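Local atomic coordinates of interpain A (PDB entry 3BB7), a protein that probably acts as a cysteine protease of the C10 peptidase family, made as an inactive precursor that activates itself by autocatalysis. Residues Val241-Thr246 with Ile271-Asn275. The protein carries 1 engineered substitution. Where two conformers were deposited one is given. Residues are numbered along the deposited sequence.
Sequences VFSELT and IDGYN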
loop_
_atom_site.group_PDB
_atom_site.type_symbol
_atom_site.label_atom_id
_atom_site.label_comp_id
_atom_site.label_asym_id
_atom_site.label_seq_id
_atom_site.Cartn_x
_atom_site.Cartn_y
_atom_site.Cartn_z
ATOM N N VAL A 241 6.301 10.301 -8.405
ATOM C CA VAL A 241 5.254 10.378 -7.385
ATOM C C VAL A 241 4.495 11.713 -7.447
ATOM O O VAL A 241 3.240 11.728 -7.521
ATOM C CB VAL A 241 5.819 10.146 -5.978
ATOM C CG1 VAL A 241 4.714 10.353 -4.915
ATOM C CG2 VAL A 241 6.410 8.702 -5.878
ATOM N N PHE A 242 5.216 12.832 -7.452
ATOM C CA PHE A 242 4.523 14.138 -7.490
ATOM C C PHE A 242 3.709 14.347 -8.750
ATOM O O PHE A 242 2.597 14.875 -8.697
ATOM C CB PHE A 242 5.488 15.299 -7.300
ATOM C CG PHE A 242 6.303 15.236 -6.034
ATOM C CD1 PHE A 242 5.745 14.809 -4.816
ATOM C CD2 PHE A 242 7.642 15.634 -6.073
ATOM C CE1 PHE A 242 6.535 14.782 -3.644
ATOM C CE2 PHE A 242 8.439 15.622 -4.926
ATOM C CZ PHE A 242 7.890 15.200 -3.703
ATOM N N SER A 243 4.264 13.951 -9.891
ATOM C CA SER A 243 3.566 14.111 -11.154
ATOM C C SER A 243 2.281 13.265 -11.200
ATOM O O SER A 243 1.204 13.747 -11.660
ATOM C CB SER A 243 4.495 13.886 -12.345
ATOM O OG SER A 243 4.918 12.547 -12.427
ATOM N N GLU A 244 2.362 12.021 -10.725
ATOM C CA GLU A 244 1.194 11.167 -10.797
ATOM C C GLU A 244 0.110 11.674 -9.842
ATOM O O GLU A 244 -1.061 11.718 -10.181
ATOM C CB GLU A 244 1.558 9.728 -10.464
ATOM C CG GLU A 244 2.330 9.057 -11.554
ATOM C CD GLU A 244 1.507 8.695 -12.749
ATOM O OE1 GLU A 244 0.254 8.737 -12.702
ATOM O OE2 GLU A 244 2.138 8.333 -13.761
ATOM N N LEU A 245 0.498 12.069 -8.637
ATOM C CA LEU A 245 -0.524 12.543 -7.691
ATOM C C LEU A 245 -1.125 13.881 -8.100
ATOM O O LEU A 245 -2.324 14.118 -7.872
ATOM C CB LEU A 245 0.012 12.539 -6.239
ATOM C CG LEU A 245 -0.125 11.164 -5.506
ATOM C CD1 LEU A 245 -1.601 10.742 -5.298
ATOM C CD2 LEU A 245 0.614 10.062 -6.204
ATOM N N THR A 246 -0.307 14.759 -8.695
ATOM C CA THR A 246 -0.818 16.014 -9.248
ATOM C C THR A 246 -1.952 15.750 -10.245
ATOM O O THR A 246 -2.889 16.548 -10.385
ATOM C CB THR A 246 0.315 16.750 -9.972
ATOM O OG1 THR A 246 1.208 17.296 -8.995
ATOM C CG2 THR A 246 -0.216 17.889 -10.865
ATOM N N ILE A 271 -0.124 5.115 -2.174
ATOM C CA ILE A 271 0.218 6.542 -1.975
ATOM C C ILE A 271 -0.893 7.332 -2.610
ATOM O O ILE A 271 -1.136 7.240 -3.832
ATOM C CB ILE A 271 1.573 6.939 -2.610
ATOM C CG1 ILE A 271 2.722 6.183 -1.900
ATOM C CG2 ILE A 271 1.756 8.502 -2.597
ATOM C CD1 ILE A 271 4.045 6.346 -2.630
ATOM N N ASP A 272 -1.556 8.144 -1.804
ATOM C CA ASP A 272 -2.718 8.863 -2.285
ATOM C C ASP A 272 -2.675 10.356 -2.029
ATOM O O ASP A 272 -3.704 11.025 -2.042
ATOM C CB ASP A 272 -4.018 8.233 -1.765
ATOM C CG ASP A 272 -4.219 8.400 -0.289
ATOM O OD1 ASP A 272 -5.375 8.192 0.153
ATOM O OD2 ASP A 272 -3.253 8.746 0.446
ATOM N N GLY A 273 -1.469 10.894 -1.878
ATOM C CA GLY A 273 -1.324 12.363 -1.753
ATOM C C GLY A 273 0.098 12.678 -1.332
ATOM O O GLY A 273 0.924 11.769 -1.120
ATOM N N TYR A 274 0.367 13.963 -1.135
ATOM C CA TYR A 274 1.644 14.420 -0.591
ATOM C C TYR A 274 1.455 15.808 -0.045
ATOM O O TYR A 274 0.516 16.512 -0.434
ATOM C CB TYR A 274 2.762 14.413 -1.632
ATOM C CG TYR A 274 2.560 15.277 -2.867
ATOM C CD1 TYR A 274 2.048 14.744 -4.044
ATOM C CD2 TYR A 274 2.896 16.633 -2.858
ATOM C CE1 TYR A 274 1.876 15.538 -5.161
ATOM C CE2 TYR A 274 2.727 17.428 -3.975
ATOM C CZ TYR A 274 2.242 16.863 -5.135
ATOM O OH TYR A 274 2.075 17.640 -6.250
ATOM N N ASN A 275 2.332 16.181 0.882
ATOM C CA ASN A 275 2.260 17.526 1.447
ATOM C C ASN A 275 3.385 18.406 0.910
ATOM O O ASN A 275 4.220 17.957 0.101
ATOM C CB ASN A 275 2.145 17.514 2.996
ATOM C CG ASN A 275 3.407 17.067 3.718
ATOM O OD1 ASN A 275 4.484 16.952 3.136
ATOM N ND2 ASN A 275 3.266 16.793 5.028
#
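This is a buried, largely apolar helix-on-sheet contact within the C10 peptidase domain: the C-terminal end of helix 234-246 lies across strand 267-274 of the antiparallel sheet. The segment axes cross at -96° with a closest approach of 8.3 Å, so the helix runs almost perpendicular to the strand. Val241 CG1 and Leu245 CD2 both meet Ile271 CG2, at 4.2 and 4.1 Å, as expected of residues one helical turn apart. Leu245 CD1 lies against the strand backbone, 3.4 Å from Gly273 N and 3.5 Å from Asp272 C. Phe242 directs its ring edge at one face of Tyr274, with centroids 4.9 Å apart and planes at 58°, while Leu245 CB packs 3.7 Å from Tyr274 CE1. At the polar end, Thr246 OG1 donates to Phe242 O (2.8 Å). The chemistry implies an interface held mainly by apolar and aromatic packing, while Ala83 links both elements, its N bonded by Thr246 OG1 and its O by Tyr274 OH.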